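Local coordinates for ABC transporter substrate-binding protein (Streptococcus pneumoniae, PDB 4OHN) that probably delivers an amino acid to an ABC importer of the pneumococcus, binding histidine in the cleft between its two lobes, at residues L177-Y182 and E204-A209; E154-Q159 and D171-L176. One frame throughout, in Å; residues are numbered along the deposited sequence. Where two conformers were deposited one is given.

Contact 1: L177-Y182 and E204-A209; sequences LIDRVY and ETEAFA. With HIS (histidine), chain B.
Asp-179, Val-181, Glu-206 and Phe-208 make a side-chain contact in the histidine pocket of a family 3 solute-binding protein, between the end of strand 175-179 and strand 206-212. The backbones stay well apart, with CA of Asp-179 and CA of Glu-206 9.4 Å from each other. Side chains from both segments reach across, and the ligand lies beside them.

Asp-179 makes the direct polar bond to the ligand. It sits at the N-cap position of helix 180-189, but its carboxylate makes no capping bond. With chi1 at -55° the carboxylate turns toward the ligand, and OD2 accepts a hydrogen bond from the ligand N at 2.7 Å. OD1 lies alongside the ligand, 3.3 Å from its CB.

The Phe-208 ring borders the same amino group. Its CE1 is 3.9 Å from the ligand N, in an oblique approach. Asp-179 OD2 lies at the ring edge, 4.0 Å from CE1. Val-181, in the conformer given, points at the same ring and meets its edge in plane, CG2 3.7 Å from CZ of Phe-208.

Glu-206, in the conformer given, reaches in with an extended chain, and its OE1 stops 4.0 Å from Asp-179 OD2. Asn-104 and Gln-106 both bond to this OE1, and weakly to Asp-179 OD2. Ser-86 also bonds OE1, and Ser-134 bonds OE2.

Two carboxylates thus lie near the ligand amino group, and one of them bonds it directly. Together they probably favour a positively charged amino group, while the shared amide donors would ease the repulsion between the acids.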
ATOM      1  N   LEU A 177       8.216   6.864  -8.850  1.00  7.65           N
ATOM      2  CA  LEU A 177       8.306   6.712  -7.397  1.00  8.15           C
ATOM      3  C   LEU A 177       7.204   5.766  -6.939  1.00  8.41           C
ATOM      4  O   LEU A 177       6.025   6.050  -7.159  1.00  9.70           O
ATOM      5  CB  LEU A 177       8.169   8.084  -6.739  1.00  8.72           C
ATOM      6  CG  LEU A 177       8.374   8.167  -5.221  1.00 12.50           C
ATOM      7  CD1 LEU A 177       9.786   7.726  -4.841  1.00 15.93           C
ATOM      8  CD2 LEU A 177       8.103   9.581  -4.733  1.00 15.87           C
ATOM      9  N   ILE A 178       7.565   4.664  -6.318  1.00  8.17           N
ATOM     10  CA  ILE A 178       6.639   3.560  -6.082  1.00  8.40           C
ATOM     11  C   ILE A 178       7.077   2.708  -4.893  1.00  8.32           C
ATOM     12  O   ILE A 178       8.257   2.636  -4.556  1.00  9.15           O
ATOM     13  CB  ILE A 178       6.510   2.712  -7.379  1.00  7.67           C
ATOM     14  CG1 ILE A 178       5.498   1.568  -7.232  1.00  9.56           C
ATOM     15  CG2 ILE A 178       7.861   2.194  -7.824  1.00  8.74           C
ATOM     16  CD1 ILE A 178       5.163   0.891  -8.562  1.00 10.99           C
ATOM     17  N   ASP A 179       6.132   2.054  -4.236  1.00  8.20           N
ATOM     18  CA  ASP A 179       6.437   1.125  -3.166  1.00  7.43           C
ATOM     19  C   ASP A 179       7.305  -0.031  -3.640  1.00  7.82           C
ATOM     20  O   ASP A 179       7.017  -0.658  -4.654  1.00  8.29           O
ATOM     21  CB  ASP A 179       5.131   0.564  -2.579  1.00  8.36           C
ATOM     22  CG  ASP A 179       4.200   1.643  -2.138  1.00  9.45           C
ATOM     23  OD1 ASP A 179       3.681   2.360  -2.999  1.00  9.86           O
ATOM     24  OD2 ASP A 179       3.993   1.765  -0.919  1.00 10.84           O
ATOM     25  N   ARG A 180       8.346  -0.358  -2.876  1.00  9.38           N
ATOM     26  CA  ARG A 180       9.230  -1.460  -3.222  1.00  9.12           C
ATOM     27  C   ARG A 180       8.481  -2.784  -3.289  1.00 10.21           C
ATOM     28  O   ARG A 180       8.739  -3.593  -4.158  1.00 10.66           O
ATOM     29  CB  ARG A 180      10.405  -1.535  -2.249  1.00 10.74           C
ATOM     30  CG  ARG A 180      11.560  -2.432  -2.723  1.00 16.59           C
ATOM     31  CD  ARG A 180      12.795  -2.218  -1.832  1.00 22.82           C
ATOM     32  NE  ARG A 180      14.055  -2.520  -2.500  1.00 29.49           N
ATOM     33  CZ  ARG A 180      15.243  -2.120  -2.058  1.00 57.00           C
ATOM     34  NH1 ARG A 180      15.331  -1.389  -0.959  1.00 33.27           N
ATOM     35  NH2 ARG A 180      16.346  -2.441  -2.718  1.00 46.63           N
ATOM     36  N   VAL A 181       7.538  -3.032  -2.379  0.61  9.75           N
ATOM     37  CA  VAL A 181       6.845  -4.321  -2.416  0.61 14.20           C
ATOM     38  C   VAL A 181       6.090  -4.492  -3.715  0.61  7.01           C
ATOM     39  O   VAL A 181       6.031  -5.575  -4.274  0.61  7.15           O
ATOM     40  CB  VAL A 181       5.855  -4.557  -1.247  0.61 15.70           C
ATOM     41  CG1 VAL A 181       6.584  -4.526   0.087  0.61 13.76           C
ATOM     42  CG2 VAL A 181       4.675  -3.570  -1.289  0.61 11.12           C
ATOM     43  N   TYR A 182       5.507  -3.412  -4.208  1.00  9.18           N
ATOM     44  CA  TYR A 182       4.806  -3.501  -5.479  1.00 10.03           C
ATOM     45  C   TYR A 182       5.790  -3.739  -6.619  1.00  9.88           C
ATOM     46  O   TYR A 182       5.614  -4.652  -7.423  1.00 10.00           O
ATOM     47  CB  TYR A 182       3.984  -2.227  -5.695  1.00  9.06           C
ATOM     48  CG  TYR A 182       3.140  -2.188  -6.952  1.00  7.88           C
ATOM     49  CD1 TYR A 182       1.773  -2.033  -6.904  1.00  9.30           C
ATOM     50  CD2 TYR A 182       3.705  -2.305  -8.198  1.00 10.28           C
ATOM     51  CE1 TYR A 182       1.019  -1.998  -8.079  1.00 10.36           C
ATOM     52  CE2 TYR A 182       2.976  -2.282  -9.313  1.00 11.43           C
ATOM     53  CZ  TYR A 182       1.653  -2.136  -9.267  1.00  9.37           C
ATOM     54  OH  TYR A 182       0.959  -2.111 -10.482  1.00 15.09           O
ATOM     55  N   GLU A 204      12.704   8.047   4.254  1.00 27.95           N
ATOM     56  CA  GLU A 204      12.714   7.176   5.414  1.00 63.83           C
ATOM     57  C   GLU A 204      11.795   5.985   5.179  1.00 23.82           C
ATOM     58  O   GLU A 204      10.801   6.076   4.464  1.00 33.48           O
ATOM     59  CB  GLU A 204      12.356   7.906   6.709  1.00 66.64           C
ATOM     60  CG  GLU A 204      12.707   7.099   7.962  1.00 97.98           C
ATOM     61  CD  GLU A 204      14.123   6.540   7.921  1.00108.92           C
ATOM     62  OE1 GLU A 204      15.074   7.344   7.817  1.00100.15           O
ATOM     63  OE2 GLU A 204      14.284   5.300   7.968  1.00 63.35           O
ATOM     64  N   THR A 205      12.111   4.865   5.802  0.58 37.65           N
ATOM     65  CA  THR A 205      11.273   3.692   5.657  0.58 31.18           C
ATOM     66  C   THR A 205       9.829   3.981   6.080  0.58 26.20           C
ATOM     67  O   THR A 205       9.547   4.896   6.858  0.58 26.24           O
ATOM     68  CB  THR A 205      11.824   2.522   6.475  0.58 41.95           C
ATOM     69  OG1 THR A 205      11.935   2.910   7.849  0.58 45.45           O
ATOM     70  CG2 THR A 205      13.191   2.115   5.950  0.58 57.63           C
ATOM     71  N   GLU A 206       8.919   3.202   5.514  0.58 18.81           N
ATOM     72  CA  GLU A 206       7.530   3.207   5.908  0.58 14.87           C
ATOM     73  C   GLU A 206       7.210   1.865   6.600  0.58 12.36           C
ATOM     74  O   GLU A 206       7.989   0.897   6.566  0.58 15.75           O
ATOM     75  CB  GLU A 206       6.609   3.387   4.679  0.58 15.36           C
ATOM     76  CG  GLU A 206       6.627   4.795   4.008  0.58 13.89           C
ATOM     77  CD  GLU A 206       5.737   4.892   2.769  0.58 19.60           C
ATOM     78  OE1 GLU A 206       5.379   3.828   2.243  0.58 14.09           O
ATOM     79  OE2 GLU A 206       5.387   6.019   2.332  0.58 23.67           O
ATOM     80  N   ALA A 207       6.049   1.836   7.231  1.00 14.59           N
ATOM     81  CA  ALA A 207       5.409   0.597   7.638  1.00 13.61           C
ATOM     82  C   ALA A 207       3.952   0.628   7.222  1.00 12.71           C
ATOM     83  O   ALA A 207       3.306   1.674   7.219  1.00 13.97           O
ATOM     84  CB  ALA A 207       5.531   0.385   9.122  1.00 18.46           C
ATOM     85  N   PHE A 208       3.450  -0.545   6.873  1.00 11.40           N
ATOM     86  CA  PHE A 208       2.051  -0.730   6.549  1.00  8.98           C
ATOM     87  C   PHE A 208       1.262  -1.036   7.811  1.00  9.05           C
ATOM     88  O   PHE A 208       1.714  -1.770   8.698  1.00 10.96           O
ATOM     89  CB  PHE A 208       1.869  -1.923   5.609  1.00  9.27           C
ATOM     90  CG  PHE A 208       2.451  -1.756   4.217  1.00  9.91           C
ATOM     91  CD1 PHE A 208       2.611  -0.524   3.615  1.00  9.26           C
ATOM     92  CD2 PHE A 208       2.768  -2.891   3.472  1.00 10.02           C
ATOM     93  CE1 PHE A 208       3.108  -0.423   2.326  1.00  9.03           C
ATOM     94  CE2 PHE A 208       3.260  -2.783   2.191  1.00 10.76           C
ATOM     95  CZ  PHE A 208       3.431  -1.555   1.618  1.00 10.32           C
ATOM     96  N   ALA A 209       0.063  -0.483   7.895  1.00  8.84           N
ATOM     97  CA  ALA A 209      -0.855  -0.766   8.985  1.00  9.28           C
ATOM     98  C   ALA A 209      -2.274  -0.669   8.424  1.00  8.64           C
ATOM     99  O   ALA A 209      -2.496  -0.368   7.245  1.00  9.24           O
ATOM    100  CB  ALA A 209      -0.643   0.215  10.147  1.00 10.85           C
TER
HETATM  101  N   HIS B 301       1.724   2.579   0.284  1.00  8.28           N
HETATM  102  CA  HIS B 301       1.141   3.672  -0.533  1.00  7.98           C
HETATM  103  C   HIS B 301       0.030   4.371   0.218  1.00  8.26           C
HETATM  104  O   HIS B 301      -0.300   3.951   1.351  1.00  8.50           O
HETATM  105  CB  HIS B 301       0.715   3.196  -1.941  1.00  7.45           C
HETATM  106  CG  HIS B 301      -0.568   2.424  -2.045  1.00  7.25           C
HETATM  107  ND1 HIS B 301      -1.404   2.574  -3.139  1.00  6.84           N
HETATM  108  CD2 HIS B 301      -1.122   1.444  -1.287  1.00  7.55           C
HETATM  109  CE1 HIS B 301      -2.425   1.746  -3.028  1.00  6.96           C
HETATM  110  NE2 HIS B 301      -2.275   1.043  -1.917  1.00  7.10           N
HETATM  111  OXT HIS B 301      -0.500   5.358  -0.336  1.00  8.77           O

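Contact 2: E154-Q159 and D171-L176; sequences EANQYQ and DRIDGL
Asn-156, on strand 155-158, leans on Ile-173, in the turn just before strand 175-179. Its side chain can be followed outward in the conformer given. CB lies 4.0 Å from CG2 of Ile-173. CG is about as far from the same methyl. ND2 comes closest, at 3.6 Å from Ile-173 CG2. Asn-156 and Ile-173 lie alongside each other, pointing opposite ways.

ND2 also has polar partners. It donates to a water at 3.0 Å from ND2, and that water donates to the backbone O of Arg-172. This water bridges the segments, since ND2 and Arg-172 O are 4.5 Å apart, too far for a direct bond. A second, weak bond runs from ND2 to Tyr-158 OH, nearly straight at 170° but 3.5 Å long.

Tyr-158 and Ile-173 point at each other. Tyr-158 OH is 3.5 Å from Ile-173 CG2, and CE2 is 4.4 Å from CD1, which lies oblique to the ring. Chi1 of Ile-173 is 59°, which turns CG2 to face both Asn-156 and Tyr-158.

Asp-167 ties these parts to helix 161-169: OD2 bonds Tyr-158 OH, and OD1 forms a salt bridge with Arg-172 NH1. The helix ends in a Schellman motif with Asp-171 as its C-prime residue.

Strands 155-158 and 175-179 both pair in parallel with strand 127-130, which lies between them in the sheet. With helix 161-169 linking them, they form a beta-alpha-beta crossover that passes over one strand, a unit of the alpha/beta lobes of solute-binding proteins.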
ATOM      1  N   GLU A 154       7.843  18.743 -10.529  1.00 11.81           N
ATOM      2  CA  GLU A 154       6.525  18.120 -10.459  1.00 13.01           C
ATOM      3  C   GLU A 154       6.632  16.632 -10.692  1.00 11.67           C
ATOM      4  O   GLU A 154       7.652  16.153 -11.185  1.00 13.12           O
ATOM      5  CB  GLU A 154       5.641  18.653 -11.587  1.00 15.33           C
ATOM      6  CG  GLU A 154       5.164  19.990 -11.416  1.00 21.32           C
ATOM      7  CD  GLU A 154       4.504  20.535 -12.679  1.00 20.30           C
ATOM      8  OE1 GLU A 154       4.433  19.836 -13.732  1.00 23.36           O
ATOM      9  OE2 GLU A 154       4.091  21.677 -12.580  1.00 19.84           O
ATOM     10  N   ALA A 155       5.594  15.885 -10.341  1.00 11.81           N
ATOM     11  CA  ALA A 155       5.429  14.515 -10.793  1.00 10.45           C
ATOM     12  C   ALA A 155       4.173  14.419 -11.629  1.00  9.44           C
ATOM     13  O   ALA A 155       3.122  14.961 -11.256  1.00 10.95           O
ATOM     14  CB  ALA A 155       5.332  13.575  -9.590  1.00 13.51           C
ATOM     15  N   ASN A 156       4.270  13.731 -12.765  0.58 10.77           N
ATOM     16  CA  ASN A 156       3.108  13.232 -13.483  0.58 11.34           C
ATOM     17  C   ASN A 156       2.331  12.374 -12.498  0.58  6.68           C
ATOM     18  O   ASN A 156       2.923  11.567 -11.775  0.58  8.94           O
ATOM     19  CB  ASN A 156       3.514  12.345 -14.668  0.58 15.73           C
ATOM     20  CG  ASN A 156       3.788  13.125 -15.938  0.58 20.96           C
ATOM     21  OD1 ASN A 156       4.083  14.317 -15.903  0.58 20.46           O
ATOM     22  ND2 ASN A 156       3.673  12.444 -17.080  0.58 20.40           N
ATOM     23  N   GLN A 157       1.015  12.539 -12.455  0.58  7.00           N
ATOM     24  CA  GLN A 157       0.178  11.817 -11.508  0.58  8.05           C
ATOM     25  C   GLN A 157      -0.777  10.835 -12.175  0.58  9.83           C
ATOM     26  O   GLN A 157      -1.356  11.094 -13.230  0.58  7.36           O
ATOM     27  CB  GLN A 157      -0.574  12.811 -10.628  0.58 15.15           C
ATOM     28  CG  GLN A 157       0.321  13.485  -9.583  0.58 12.38           C
ATOM     29  CD  GLN A 157      -0.251  14.774  -9.059  0.58 13.57           C
ATOM     30  OE1 GLN A 157      -1.450  14.895  -8.858  0.58 11.53           O
ATOM     31  NE2 GLN A 157       0.616  15.751  -8.833  0.58 28.85           N
ATOM     32  N   TYR A 158      -0.906   9.689 -11.525  1.00  8.05           N
ATOM     33  CA  TYR A 158      -1.672   8.548 -12.014  1.00  7.80           C
ATOM     34  C   TYR A 158      -2.557   8.002 -10.904  1.00  8.02           C
ATOM     35  O   TYR A 158      -2.155   7.956  -9.720  1.00  8.54           O
ATOM     36  CB  TYR A 158      -0.713   7.429 -12.441  1.00  9.76           C
ATOM     37  CG  TYR A 158       0.202   7.866 -13.568  1.00  9.26           C
ATOM     38  CD1 TYR A 158      -0.208   7.751 -14.891  1.00  8.88           C
ATOM     39  CD2 TYR A 158       1.423   8.438 -13.308  1.00  8.48           C
ATOM     40  CE1 TYR A 158       0.583   8.170 -15.922  1.00  9.33           C
ATOM     41  CE2 TYR A 158       2.237   8.850 -14.346  1.00  8.15           C
ATOM     42  CZ  TYR A 158       1.805   8.716 -15.635  1.00  8.72           C
ATOM     43  OH  TYR A 158       2.625   9.162 -16.647  1.00  9.94           O
ATOM     44  N   GLN A 159      -3.748   7.555 -11.259  0.65  7.76           N
ATOM     45  CA  GLN A 159      -4.626   6.922 -10.281  0.65  8.08           C
ATOM     46  C   GLN A 159      -4.032   5.615  -9.760  0.65  8.11           C
ATOM     47  O   GLN A 159      -4.120   5.323  -8.561  0.65  7.98           O
ATOM     48  CB  GLN A 159      -6.009   6.654 -10.858  0.65  8.83           C
ATOM     49  CG  GLN A 159      -7.047   6.362  -9.781  0.65  9.83           C
ATOM     50  CD  GLN A 159      -8.355   5.788 -10.298  0.65 12.27           C
ATOM     51  OE1 GLN A 159      -9.406   5.984  -9.692  0.65 19.60           O
ATOM     52  NE2 GLN A 159      -8.304   5.083 -11.421  0.65 10.31           N
ATOM     53  N   ASP A 171       8.412   5.293 -22.211  1.00  8.92           N
ATOM     54  CA  ASP A 171       9.298   6.466 -22.180  1.00  9.50           C
ATOM     55  C   ASP A 171       8.543   7.777 -21.954  1.00  9.23           C
ATOM     56  O   ASP A 171       9.100   8.852 -22.166  1.00 11.76           O
ATOM     57  CB  ASP A 171      10.161   6.572 -23.457  1.00 11.90           C
ATOM     58  CG  ASP A 171      11.314   5.594 -23.508  1.00 16.08           C
ATOM     59  OD1 ASP A 171      11.525   4.835 -22.532  1.00 13.77           O
ATOM     60  OD2 ASP A 171      12.003   5.601 -24.558  1.00 17.85           O
ATOM     61  N   ARG A 172       7.312   7.704 -21.475  1.00  8.60           N
ATOM     62  CA  ARG A 172       6.537   8.912 -21.239  1.00  9.02           C
ATOM     63  C   ARG A 172       6.953   9.562 -19.926  1.00  9.48           C
ATOM     64  O   ARG A 172       6.818  10.782 -19.758  1.00 11.57           O
ATOM     65  CB  ARG A 172       5.042   8.611 -21.238  1.00  8.74           C
ATOM     66  CG  ARG A 172       4.552   8.039 -22.550  1.00  9.33           C
ATOM     67  CD  ARG A 172       3.130   7.499 -22.404  1.00  9.80           C
ATOM     68  NE  ARG A 172       2.701   6.840 -23.635  1.00 10.41           N
ATOM     69  CZ  ARG A 172       1.982   5.727 -23.691  1.00  9.87           C
ATOM     70  NH1 ARG A 172       1.565   5.139 -22.596  1.00  9.28           N
ATOM     71  NH2 ARG A 172       1.659   5.229 -24.859  1.00 11.86           N
ATOM     72  N   ILE A 173       7.438   8.752 -18.994  1.00  8.96           N
ATOM     73  CA  ILE A 173       8.138   9.210 -17.791  1.00 10.10           C
ATOM     74  C   ILE A 173       9.480   8.499 -17.768  1.00  9.03           C
ATOM     75  O   ILE A 173       9.634   7.434 -18.383  1.00  8.83           O
ATOM     76  CB  ILE A 173       7.345   8.984 -16.475  1.00  8.89           C
ATOM     77  CG1 ILE A 173       7.014   7.501 -16.272  1.00  9.33           C
ATOM     78  CG2 ILE A 173       6.064   9.816 -16.512  1.00  9.97           C
ATOM     79  CD1 ILE A 173       6.283   7.200 -14.968  1.00  9.81           C
ATOM     80  N   ASP A 174      10.456   9.077 -17.085  1.00  8.10           N
ATOM     81  CA  ASP A 174      11.797   8.502 -16.970  1.00  8.54           C
ATOM     82  C   ASP A 174      12.008   7.703 -15.688  1.00  7.55           C
ATOM     83  O   ASP A 174      12.861   6.818 -15.642  1.00  9.15           O
ATOM     84  CB  ASP A 174      12.835   9.625 -17.038  1.00 10.01           C
ATOM     85  CG  ASP A 174      12.778  10.368 -18.352  1.00 11.10           C
ATOM     86  OD1 ASP A 174      12.946   9.678 -19.382  1.00 12.78           O
ATOM     87  OD2 ASP A 174      12.568  11.600 -18.357  1.00 13.49           O
ATOM     88  N   GLY A 175      11.257   8.057 -14.647  1.00  8.32           N
ATOM     89  CA  GLY A 175      11.345   7.364 -13.373  1.00  8.65           C
ATOM     90  C   GLY A 175       9.983   7.380 -12.717  1.00  7.73           C
ATOM     91  O   GLY A 175       9.202   8.288 -12.913  1.00  8.51           O
ATOM     92  N   LEU A 176       9.744   6.377 -11.901  1.00  8.16           N
ATOM     93  CA  LEU A 176       8.495   6.223 -11.164  1.00  7.79           C
ATOM     94  C   LEU A 176       8.800   6.010  -9.684  1.00  7.43           C
ATOM     95  O   LEU A 176       9.556   5.105  -9.330  1.00  7.97           O
ATOM     96  CB  LEU A 176       7.698   5.033 -11.727  1.00  8.11           C
ATOM     97  CG  LEU A 176       6.408   4.667 -10.984  1.00  7.85           C
ATOM     98  CD1 LEU A 176       5.420   5.822 -10.914  1.00  9.40           C
ATOM     99  CD2 LEU A 176       5.784   3.436 -11.680  1.00  8.62           C
TER
HETATM  100  O   HOH W   1       4.890  12.773 -19.750  1.00 25.82           O

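How the contacts relate
Contact 2 comes first along the chain and closes where contact 1 opens, since 171-176 runs directly into 177-182. Their centres are about 18 Å apart, and strand 175-179 serves both. Both contacts reach the same mixed sheet. The centre of contact 2 lies about 18 Å from the centre of the chain, at the start of this strand. The centre of contact 1 lies about 7 Å from that of the chain, at the strand's end, where helix 180-189 begins. The strand therefore leads from the packing of one crossover unit to the histidine pocket. This agrees with the common plan of such binding proteins, in which ends of sheet strands line the ligand cleft.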